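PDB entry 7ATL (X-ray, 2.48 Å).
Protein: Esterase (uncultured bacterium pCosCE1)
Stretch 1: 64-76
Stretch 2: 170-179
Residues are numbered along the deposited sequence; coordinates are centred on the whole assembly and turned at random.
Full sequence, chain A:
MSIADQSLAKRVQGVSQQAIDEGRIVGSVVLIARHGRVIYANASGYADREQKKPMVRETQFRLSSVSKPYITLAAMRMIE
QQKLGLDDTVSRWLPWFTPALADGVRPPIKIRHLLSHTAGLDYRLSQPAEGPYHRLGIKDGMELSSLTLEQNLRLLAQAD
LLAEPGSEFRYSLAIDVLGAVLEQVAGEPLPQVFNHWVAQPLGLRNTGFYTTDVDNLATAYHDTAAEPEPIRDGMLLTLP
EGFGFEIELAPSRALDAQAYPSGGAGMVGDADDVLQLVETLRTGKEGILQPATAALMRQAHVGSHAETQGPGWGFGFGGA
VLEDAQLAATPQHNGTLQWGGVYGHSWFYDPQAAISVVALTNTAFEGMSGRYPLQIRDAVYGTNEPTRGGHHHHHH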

# COMPACT_ATOMS: atom_id res chain seq x y z
N SER A 64 1.11 6.01 -1.43
CA SER A 64 2.23 5.08 -1.82
C SER A 64 1.69 3.63 -1.84
O SER A 64 0.70 3.41 -2.55
N SER A 65 2.25 2.70 -1.06
CA SER A 65 1.87 1.26 -1.17
C SER A 65 0.46 0.97 -0.65
O SER A 65 -0.02 -0.14 -0.86
N VAL A 66 -0.24 1.94 -0.06
CA VAL A 66 -1.68 1.73 0.25
C VAL A 66 -2.44 1.63 -1.07
O VAL A 66 -3.58 1.16 -1.03
N SER A 67 -1.81 1.95 -2.19
CA SER A 67 -2.33 1.72 -3.57
C SER A 67 -2.52 0.21 -3.85
O SER A 67 -3.44 -0.16 -4.61
N LYS A 68 -1.68 -0.65 -3.28
CA LYS A 68 -1.63 -2.10 -3.61
C LYS A 68 -2.93 -2.83 -3.27
O LYS A 68 -3.46 -3.57 -4.11
N PRO A 69 -3.47 -2.75 -2.03
CA PRO A 69 -4.70 -3.47 -1.70
C PRO A 69 -5.89 -3.01 -2.56
O PRO A 69 -6.69 -3.85 -2.92
N TYR A 70 -5.92 -1.72 -2.91
CA TYR A 70 -6.88 -1.14 -3.88
C TYR A 70 -6.84 -1.91 -5.20
O TYR A 70 -7.91 -2.32 -5.68
N ILE A 71 -5.66 -2.08 -5.81
CA ILE A 71 -5.55 -2.65 -7.18
C ILE A 71 -5.60 -4.18 -7.07
O ILE A 71 -6.16 -4.82 -8.01
N THR A 72 -5.10 -4.75 -5.97
CA THR A 72 -5.31 -6.18 -5.65
C THR A 72 -6.83 -6.45 -5.59
O THR A 72 -7.27 -7.45 -6.21
N LEU A 73 -7.61 -5.59 -4.94
CA LEU A 73 -9.09 -5.73 -4.89
C LEU A 73 -9.67 -5.72 -6.31
O LEU A 73 -10.55 -6.54 -6.57
N ALA A 74 -9.23 -4.81 -7.19
CA ALA A 74 -9.76 -4.73 -8.57
C ALA A 74 -9.55 -6.09 -9.26
O ALA A 74 -10.52 -6.60 -9.85
N ALA A 75 -8.35 -6.65 -9.16
CA ALA A 75 -7.96 -7.96 -9.73
C ALA A 75 -8.82 -9.10 -9.15
O ALA A 75 -9.26 -9.97 -9.93
N MET A 76 -8.97 -9.14 -7.82
CA MET A 76 -9.70 -10.25 -7.16
C MET A 76 -11.16 -10.23 -7.61
O MET A 76 -11.77 -11.32 -7.79
N ARG A 170 9.77 -11.19 -2.63
CA ARG A 170 10.61 -9.99 -2.81
C ARG A 170 9.67 -8.85 -3.19
O ARG A 170 9.06 -8.92 -4.28
N TYR A 171 9.56 -7.87 -2.30
CA TYR A 171 8.66 -6.71 -2.47
C TYR A 171 9.01 -6.04 -3.79
O TYR A 171 10.19 -5.84 -4.04
N SER A 172 8.01 -5.72 -4.61
CA SER A 172 8.27 -5.54 -6.05
C SER A 172 7.31 -4.56 -6.71
O SER A 172 6.30 -4.16 -6.13
N LEU A 173 7.67 -4.21 -7.94
CA LEU A 173 6.82 -3.53 -8.94
C LEU A 173 5.71 -4.45 -9.44
O LEU A 173 5.07 -4.07 -10.42
N ALA A 174 5.45 -5.59 -8.81
CA ALA A 174 4.48 -6.57 -9.35
C ALA A 174 3.11 -5.93 -9.51
O ALA A 174 2.39 -6.32 -10.45
N ILE A 175 2.71 -5.04 -8.60
CA ILE A 175 1.32 -4.50 -8.61
C ILE A 175 1.21 -3.44 -9.72
O ILE A 175 0.11 -3.27 -10.25
N ASP A 176 2.32 -2.80 -10.10
CA ASP A 176 2.37 -1.89 -11.27
C ASP A 176 2.12 -2.73 -12.51
O ASP A 176 1.32 -2.29 -13.40
N VAL A 177 2.73 -3.92 -12.58
CA VAL A 177 2.51 -4.87 -13.70
C VAL A 177 1.03 -5.31 -13.69
O VAL A 177 0.40 -5.27 -14.77
N LEU A 178 0.47 -5.64 -12.52
CA LEU A 178 -0.92 -6.11 -12.38
C LEU A 178 -1.87 -5.06 -12.97
O LEU A 178 -2.78 -5.43 -13.73
N GLY A 179 -1.62 -3.79 -12.66
CA GLY A 179 -2.39 -2.65 -13.18
C GLY A 179 -2.52 -2.69 -14.69
O GLY A 179 -3.64 -2.57 -15.21

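The most unusual feature of this contact is a very short hydrogen bond between two hydroxyls, Ser65 OG and Tyr171 OH, 2.5 Å apart. Either oxygen could be the donor. The position of Ser65 OG is less certain than most, because it lies too close to an atom elsewhere in the model. Ser65 points toward the second stretch with chi1 in m, and its OG meets the Tyr171 ring at the edge, near the ring plane.

Tyr171 leaves its backbone sideways. Its chi1 is t, and the long side chain carries the hydroxyl across to the first stretch. Lys68 also starts out sideways and then reaches over. Its chi1 is m, chi2 and chi3 are t, and chi4 is p. The chain is extended through chi3 and turns at chi4; Lys68 NZ lies 3.1 Å from Tyr171 OH and 2.9 Å from Ser65 OG. Three polar atoms therefore gather at one point. All three also have hydrogen-bond partners elsewhere in the structure.

The rest of the contact is mainly apolar. The helices 67-76 and 174-179 run in broadly the same direction, at 41°, and their axes come within 10.0 Å. Ile175 points toward the first stretch, with chi1 and chi2 both m. It sits among three residues of the first helix. Ile175 CG1 is 3.9 Å from Lys68 CG, so the aliphatic part of the lysine helps to cover it. Ile175 CG2 packs 4.0 Å from Ile71 CB. Ile175 CD1 lies 4.0 Å from Thr72 OG1. Thr72 OG1 donates to Lys68 O at 2.8 Å, within its own helix; the chi1 of Thr72 is m.

Ile71 points toward the second stretch and is also m in both chi angles. Gly179 has no side chain, and Ile71 CG2 approaches Gly179 CA at 4.3 Å.

One turn after Ile175, Leu178 points toward the first stretch with chi1 t and chi2 p. Leu178 CD2 packs 3.9 Å from Ala75 CB, which points back toward it. Leu178 CD2 also lies near the helix backbone, 4.2 Å from Ile71 O and 4.4 Å from Thr72 CA.

Ser172 points away from the first stretch. Its chi1 is p, and Ser172 OG accepts a hydrogen bond from Ala174 N at 2.9 Å, near the start of the second helix. Leu173, at the N-cap position, also points away and makes no contact across.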

# COMPACT_ATOMS: atom_id res chain seq x y z
CB SER A 64 3.49 5.27 -0.98
OG SER A 64 3.22 5.26 0.42
CB SER A 65 2.85 0.38 -0.51
OG SER A 65 4.07 0.37 -1.24
CB VAL A 66 -2.24 2.77 1.22
CG1 VAL A 66 -3.73 2.56 1.48
CG2 VAL A 66 -1.47 2.75 2.52
CB SER A 67 -1.41 2.35 -4.63
OG SER A 67 -1.12 3.73 -4.38
CB LYS A 68 -0.41 -2.71 -2.92
CG LYS A 68 0.89 -2.22 -3.54
CD LYS A 68 2.12 -2.79 -2.94
CE LYS A 68 3.32 -2.57 -3.85
NZ LYS A 68 3.89 -1.20 -3.70
CB PRO A 69 -4.90 -3.25 -0.21
CG PRO A 69 -4.03 -2.08 0.12
CD PRO A 69 -2.88 -2.11 -0.86
CB TYR A 70 -6.62 0.36 -4.06
CG TYR A 70 -7.37 1.23 -3.08
CD1 TYR A 70 -8.74 1.15 -2.96
CD2 TYR A 70 -6.71 2.11 -2.24
CE1 TYR A 70 -9.44 1.95 -2.07
CE2 TYR A 70 -7.38 2.91 -1.34
CZ TYR A 70 -8.76 2.83 -1.26
OH TYR A 70 -9.43 3.60 -0.38
CB ILE A 71 -4.31 -2.13 -7.93
CG1 ILE A 71 -4.29 -0.61 -7.97
CG2 ILE A 71 -4.25 -2.73 -9.33
CD1 ILE A 71 -5.45 0.01 -8.70
CB THR A 72 -4.60 -6.57 -4.35
OG1 THR A 72 -3.20 -6.34 -4.56
CG2 THR A 72 -4.87 -8.00 -3.95
CB LEU A 73 -9.78 -4.63 -4.07
CG LEU A 73 -11.31 -4.75 -4.09
CD1 LEU A 73 -11.73 -6.15 -3.70
CD2 LEU A 73 -11.98 -3.75 -3.18
CB ALA A 74 -9.09 -3.60 -9.30
CB ALA A 75 -6.50 -8.24 -9.43
CB MET A 76 -9.61 -10.14 -5.65
CG MET A 76 -8.25 -10.47 -5.10
SD MET A 76 -7.45 -11.93 -5.77
CE MET A 76 -8.68 -13.18 -5.38
CB ARG A 170 11.72 -10.20 -3.85
CG ARG A 170 12.83 -9.15 -3.80
CD ARG A 170 13.70 -9.24 -5.05
NE ARG A 170 14.47 -10.48 -4.98
CZ ARG A 170 15.62 -10.62 -4.30
NH1 ARG A 170 16.16 -9.59 -3.68
NH2 ARG A 170 16.22 -11.79 -4.26
CB TYR A 171 8.80 -5.74 -1.30
CG TYR A 171 7.67 -4.76 -1.19
CD1 TYR A 171 6.35 -5.17 -1.26
CD2 TYR A 171 7.92 -3.43 -0.97
CE1 TYR A 171 5.30 -4.27 -1.14
CE2 TYR A 171 6.89 -2.52 -0.86
CZ TYR A 171 5.58 -2.94 -0.93
OH TYR A 171 4.59 -2.01 -0.79
CB SER A 172 8.25 -6.88 -6.73
OG SER A 172 6.92 -7.29 -6.97
CB LEU A 173 7.74 -3.13 -10.09
CG LEU A 173 8.52 -1.83 -9.87
CD1 LEU A 173 9.63 -1.70 -10.91
CD2 LEU A 173 7.57 -0.65 -9.92
CB ALA A 174 4.39 -7.81 -8.49
CB ILE A 175 0.86 -4.02 -7.22
CG1 ILE A 175 0.99 -5.12 -6.17
CG2 ILE A 175 -0.58 -3.51 -7.25
CD1 ILE A 175 0.27 -6.41 -6.55
CB ASP A 176 3.67 -1.09 -11.35
CG ASP A 176 3.88 -0.09 -10.21
OD1 ASP A 176 3.81 -0.53 -9.03
OD2 ASP A 176 4.11 1.12 -10.51
CB VAL A 177 3.48 -6.07 -13.65
CG1 VAL A 177 3.22 -7.04 -14.78
CG2 VAL A 177 4.93 -5.59 -13.70
CB LEU A 178 -1.22 -6.38 -10.90
CG LEU A 178 -2.61 -6.95 -10.60
CD1 LEU A 178 -2.86 -8.27 -11.32
CD2 LEU A 178 -2.77 -7.11 -9.11